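Local coordinates for protein LbaCas13a H328A (C2c2) (Lachnospiraceae bacterium NK4A179, PDB 5WLH) that binds CRISPR RNA as a Cas13a effector and, guided by it, probably cleaves target and bystander RNA with its HEPN nuclease domains, at residues H1251-Y1254 with Y1255-F1258; N1241-E1244 with L1245-I1249. One frame throughout, in Å; residues are numbered along the deposited sequence.

Contact 1 of 2, residues H1251-Y1254 with Y1255-F1258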
loop_
_atom_site.group_PDB
_atom_site.type_symbol
_atom_site.label_atom_id
_atom_site.label_comp_id
_atom_site.label_asym_id
_atom_site.label_seq_id
_atom_site.Cartn_x
_atom_site.Cartn_y
_atom_site.Cartn_z
ATOM N N HIS A 1251 10.253 -12.835 -13.128
ATOM C CA HIS A 1251 10.338 -13.417 -14.454
ATOM C C HIS A 1251 9.041 -14.056 -14.900
ATOM O O HIS A 1251 9.029 -14.722 -15.942
ATOM C CB HIS A 1251 11.458 -14.454 -14.517
ATOM C CG HIS A 1251 12.785 -13.904 -14.119
ATOM N ND1 HIS A 1251 13.800 -14.692 -13.626
ATOM C CD2 HIS A 1251 13.260 -12.636 -14.137
ATOM C CE1 HIS A 1251 14.848 -13.932 -13.359
ATOM N NE2 HIS A 1251 14.544 -12.681 -13.656
ATOM N N PHE A 1252 7.955 -13.884 -14.138
ATOM C CA PHE A 1252 6.639 -14.315 -14.575
ATOM C C PHE A 1252 6.609 -15.823 -14.835
ATOM O O PHE A 1252 5.891 -16.286 -15.721
ATOM C CB PHE A 1252 6.195 -13.523 -15.819
ATOM C CG PHE A 1252 5.834 -12.073 -15.515
ATOM C CD1 PHE A 1252 6.828 -11.131 -15.233
ATOM C CD2 PHE A 1252 4.511 -11.670 -15.468
ATOM C CE1 PHE A 1252 6.498 -9.805 -14.934
ATOM C CE2 PHE A 1252 4.166 -10.337 -15.166
ATOM C CZ PHE A 1252 5.156 -9.411 -14.897
ATOM N N ARG A 1253 7.397 -16.586 -14.068
ATOM C CA ARG A 1253 7.492 -18.027 -14.307
ATOM C C ARG A 1253 6.172 -18.729 -14.022
ATOM O O ARG A 1253 5.882 -19.767 -14.625
ATOM C CB ARG A 1253 8.600 -18.640 -13.449
ATOM C CG ARG A 1253 9.977 -18.020 -13.640
ATOM C CD ARG A 1253 10.469 -18.211 -15.073
ATOM N NE ARG A 1253 10.358 -19.602 -15.504
ATOM C CZ ARG A 1253 10.270 -19.985 -16.775
ATOM N NH1 ARG A 1253 10.280 -19.080 -17.747
ATOM N NH2 ARG A 1253 10.163 -21.273 -17.075
ATOM N N TYR A 1254 5.364 -18.183 -13.104
ATOM C CA TYR A 1254 4.060 -18.775 -12.831
ATOM C C TYR A 1254 3.278 -19.003 -14.112
ATOM O O TYR A 1254 2.602 -20.028 -14.271
ATOM C CB TYR A 1254 3.277 -17.860 -11.894
ATOM C CG TYR A 1254 1.803 -18.166 -11.817
ATOM C CD1 TYR A 1254 1.332 -19.172 -10.993
ATOM C CD2 TYR A 1254 0.881 -17.414 -12.529
ATOM C CE1 TYR A 1254 -0.021 -19.446 -10.897
ATOM C CE2 TYR A 1254 -0.484 -17.669 -12.434
ATOM C CZ TYR A 1254 -0.923 -18.688 -11.617
ATOM O OH TYR A 1254 -2.271 -18.948 -11.524
ATOM N N TYR A 1255 3.355 -18.051 -15.038
ATOM C CA TYR A 1255 2.542 -18.084 -16.240
ATOM C C TYR A 1255 3.047 -19.086 -17.263
ATOM O O TYR A 1255 2.325 -19.376 -18.220
ATOM C CB TYR A 1255 2.474 -16.693 -16.867
ATOM C CG TYR A 1255 1.719 -15.717 -15.983
ATOM C CD1 TYR A 1255 0.347 -15.854 -15.801
ATOM C CD2 TYR A 1255 2.372 -14.688 -15.308
ATOM C CE1 TYR A 1255 -0.367 -14.974 -14.995
ATOM C CE2 TYR A 1255 1.645 -13.796 -14.473
ATOM C CZ TYR A 1255 0.282 -13.955 -14.340
ATOM O OH TYR A 1255 -0.465 -13.110 -13.532
ATOM N N SER A 1256 4.261 -19.600 -17.083
ATOM C CA SER A 1256 4.811 -20.649 -17.927
ATOM C C SER A 1256 4.654 -22.032 -17.322
ATOM O O SER A 1256 4.477 -23.004 -18.061
ATOM C CB SER A 1256 6.298 -20.384 -18.192
ATOM O OG SER A 1256 6.454 -19.238 -19.012
ATOM N N SER A 1257 4.678 -22.144 -16.003
ATOM C CA SER A 1257 4.781 -23.448 -15.367
ATOM C C SER A 1257 3.609 -23.800 -14.467
ATOM O O SER A 1257 3.252 -24.974 -14.396
ATOM C CB SER A 1257 6.080 -23.541 -14.557
ATOM O OG SER A 1257 6.054 -22.662 -13.452
ATOM N N PHE A 1258 3.003 -22.830 -13.775
ATOM C CA PHE A 1258 1.860 -23.096 -12.898
ATOM C C PHE A 1258 2.170 -24.194 -11.887
ATOM O O PHE A 1258 1.295 -24.980 -11.512
ATOM C CB PHE A 1258 0.605 -23.449 -13.710
ATOM C CG PHE A 1258 0.214 -22.397 -14.710
ATOM C CD1 PHE A 1258 -0.521 -21.286 -14.318
ATOM C CD2 PHE A 1258 0.601 -22.500 -16.038
ATOM C CE1 PHE A 1258 -0.872 -20.303 -15.237
ATOM C CE2 PHE A 1258 0.255 -21.512 -16.964
ATOM C CZ PHE A 1258 -0.483 -20.413 -16.561
HETATM O O HOH W 1 9.555 -20.289 -20.100
#
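Y1254, Y1255 and F1258 pack as an aromatic cluster on the short helix 1254-1257, two residues on from F1252, whose positive phi makes it the C-prime residue of the Schellman motif ending helix 1239-1250. Y1254 is the middle ring of two T-shaped (edge-to-face) pairs. Its edge turns toward the face of Y1255, planes at 79°, with CD2 over the centre of that ring and 3.7 Å from Y1255 CE1. In the second pair Y1254 offers its face: the edge of F1258 brings CD1 to 3.8 Å from Y1254 CZ, planes at 65°. CG of Y1254 stands opposite its backbone N (chi1 165°), which carries the ring to both partners. F1252 lies alongside Y1255, pointing the same way, with their CD2 atoms 3.7 Å apart, and both pack on helix 1106-1145 just after H1251, the probable HEPN histidine. Y1254 O accepts F1258 N at 2.9 Å and also lies over the centre of the F1258 ring. R1253 O takes S1256 N at 2.9 Å and S1257 N at 3.0 Å. The bent R1253 chain lays one guanidinium face over S1256 CB, and R1253 NH1 donates at 2.7 Å to a water bonded weakly to S1256 OG.

Contact 2 of 2, residues N1241-E1244 with L1245-I1249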
loop_
_atom_site.group_PDB
_atom_site.type_symbol
_atom_site.label_atom_id
_atom_site.label_comp_id
_atom_site.label_asym_id
_atom_site.label_seq_id
_atom_site.Cartn_x
_atom_site.Cartn_y
_atom_site.Cartn_z
ATOM N N ASN A 1241 16.920 -19.447 -1.752
ATOM C CA ASN A 1241 15.494 -19.639 -1.975
ATOM C C ASN A 1241 14.787 -18.304 -2.123
ATOM O O ASN A 1241 13.819 -18.194 -2.889
ATOM C CB ASN A 1241 14.893 -20.436 -0.830
ATOM C CG ASN A 1241 15.645 -21.714 -0.578
ATOM O OD1 ASN A 1241 16.485 -21.787 0.323
ATOM N ND2 ASN A 1241 15.377 -22.722 -1.401
ATOM N N ILE A 1242 15.265 -17.285 -1.409
ATOM C CA ILE A 1242 14.691 -15.955 -1.565
ATOM C C ILE A 1242 14.954 -15.443 -2.968
ATOM O O ILE A 1242 14.045 -14.957 -3.647
ATOM C CB ILE A 1242 15.240 -14.996 -0.499
ATOM C CG1 ILE A 1242 14.892 -15.502 0.897
ATOM C CG2 ILE A 1242 14.701 -13.581 -0.714
ATOM C CD1 ILE A 1242 13.431 -15.797 1.082
ATOM N N THR A 1243 16.207 -15.548 -3.424
ATOM C CA THR A 1243 16.536 -15.181 -4.799
ATOM C C THR A 1243 15.676 -15.940 -5.792
ATOM O O THR A 1243 15.164 -15.360 -6.760
ATOM C CB THR A 1243 18.012 -15.471 -5.075
ATOM O OG1 THR A 1243 18.805 -14.778 -4.116
ATOM C CG2 THR A 1243 18.378 -15.018 -6.479
ATOM N N GLU A 1244 15.505 -17.244 -5.564
ATOM C CA GLU A 1244 14.680 -18.041 -6.459
ATOM C C GLU A 1244 13.246 -17.538 -6.480
ATOM O O GLU A 1244 12.632 -17.443 -7.549
ATOM C CB GLU A 1244 14.722 -19.509 -6.041
ATOM C CG GLU A 1244 13.829 -20.399 -6.894
ATOM C CD GLU A 1244 14.280 -21.846 -6.874
ATOM O OE1 GLU A 1244 15.267 -22.174 -7.568
ATOM O OE2 GLU A 1244 13.660 -22.650 -6.147
ATOM N N LEU A 1245 12.692 -17.220 -5.305
ATOM C CA LEU A 1245 11.319 -16.721 -5.253
ATOM C C LEU A 1245 11.204 -15.377 -5.973
ATOM O O LEU A 1245 10.290 -15.158 -6.773
ATOM C CB LEU A 1245 10.874 -16.611 -3.799
ATOM C CG LEU A 1245 9.560 -15.860 -3.552
ATOM C CD1 LEU A 1245 8.406 -16.588 -4.221
ATOM C CD2 LEU A 1245 9.332 -15.734 -2.025
ATOM N N ARG A 1246 12.136 -14.462 -5.701
ATOM C CA ARG A 1246 12.141 -13.171 -6.375
ATOM C C ARG A 1246 12.163 -13.353 -7.885
ATOM O O ARG A 1246 11.388 -12.728 -8.622
ATOM C CB ARG A 1246 13.363 -12.375 -5.899
ATOM C CG ARG A 1246 13.473 -10.976 -6.462
ATOM C CD ARG A 1246 14.480 -10.869 -7.585
ATOM N NE ARG A 1246 14.344 -9.587 -8.272
ATOM C CZ ARG A 1246 14.921 -8.463 -7.866
ATOM N NH1 ARG A 1246 15.688 -8.463 -6.776
ATOM N NH2 ARG A 1246 14.731 -7.337 -8.543
ATOM N N ASN A 1247 13.050 -14.228 -8.365
ATOM C CA ASN A 1247 13.155 -14.440 -9.802
ATOM C C ASN A 1247 11.895 -15.078 -10.345
ATOM O O ASN A 1247 11.431 -14.720 -11.434
ATOM C CB ASN A 1247 14.367 -15.311 -10.123
ATOM C CG ASN A 1247 15.684 -14.575 -9.960
ATOM O OD1 ASN A 1247 15.742 -13.341 -9.968
ATOM N ND2 ASN A 1247 16.759 -15.337 -9.831
ATOM N N TYR A 1248 11.333 -16.038 -9.604
ATOM C CA TYR A 1248 10.110 -16.688 -10.044
ATOM C C TYR A 1248 9.032 -15.655 -10.315
ATOM O O TYR A 1248 8.380 -15.672 -11.362
ATOM C CB TYR A 1248 9.655 -17.688 -8.985
ATOM C CG TYR A 1248 8.478 -18.529 -9.397
ATOM C CD1 TYR A 1248 8.660 -19.739 -10.045
ATOM C CD2 TYR A 1248 7.180 -18.109 -9.141
ATOM C CE1 TYR A 1248 7.589 -20.506 -10.418
ATOM C CE2 TYR A 1248 6.105 -18.865 -9.519
ATOM C CZ TYR A 1248 6.313 -20.068 -10.161
ATOM O OH TYR A 1248 5.231 -20.834 -10.541
ATOM N N ILE A 1249 8.846 -14.727 -9.375
ATOM C CA ILE A 1249 7.832 -13.691 -9.533
ATOM C C ILE A 1249 8.202 -12.755 -10.680
ATOM O O ILE A 1249 7.417 -12.536 -11.614
ATOM C CB ILE A 1249 7.674 -12.906 -8.222
ATOM C CG1 ILE A 1249 7.136 -13.820 -7.115
ATOM C CG2 ILE A 1249 6.777 -11.699 -8.436
ATOM C CD1 ILE A 1249 7.401 -13.246 -5.726
#
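N1247 and T1243 sit one turn apart on helix 1239-1250, side chains alongside each other and pointing the same way, in the stretch where R1246 and H1251 have the R-X4-H spacing characteristic of HEPN ribonucleases. The side chain of N1247 starts over the previous turn: CB lies 3.5 Å from T1243 O. With CG opposite its own carbonyl carbon (chi1 -73°), the amide folds back toward that oxygen, and N1247 CG comes within 3.3 Å of T1243 O. The two ends of the amide then differ. OD1 stays 3.8 Å from T1243 O, whereas ND2 packs 3.7 Å from T1243 CG2; ND2 is also near T1243 O, but at an angle too poor for a hydrogen bond. The carbonyl is taken instead by N1247 N, at 2.9 Å and 163°. T1243 CG2 is available to the amide because OG1 takes the position beside the backbone N and bonds back to H1239 O. An alanine here would keep CB but remove the amide, and would probably leave T1243 CG2 without its neighbour and the flank of the T1243 carbonyl less covered. On another side of the helix, R1246 bends at chi2 toward helix 1106-1145, its guanidinium salt-bridged to E1130 and E1250. Y1248 sends its hydroxyl to D1259. The backbone bond of R1246 itself is almost straight: R1246 N reaches I1242 O at 2.8 Å and 174°.

In the fold
Contact 2 comes first along the chain, within helix 1239-1250; contact 1 follows one residue later, spanning the loop after that helix and the short helix 1254-1257, their centres 12 Å apart. R1253 N lies 3.0 Å from Y1248 O, a probable hydrogen bond of the Schellman turn, and Y1248 OH packs 3.3 Å from Y1254 CA. Both regions rest against the long helix 1106-1145, I1249 and R1246 from contact 2, F1252 and Y1255 from contact 1. R1246 lies within helix 1239-1250 and H1251, its probable HEPN motif partner, is the first residue to leave it. The nearest bound RNA atom is about 10 Å from contact 2 and about 17 Å from contact 1.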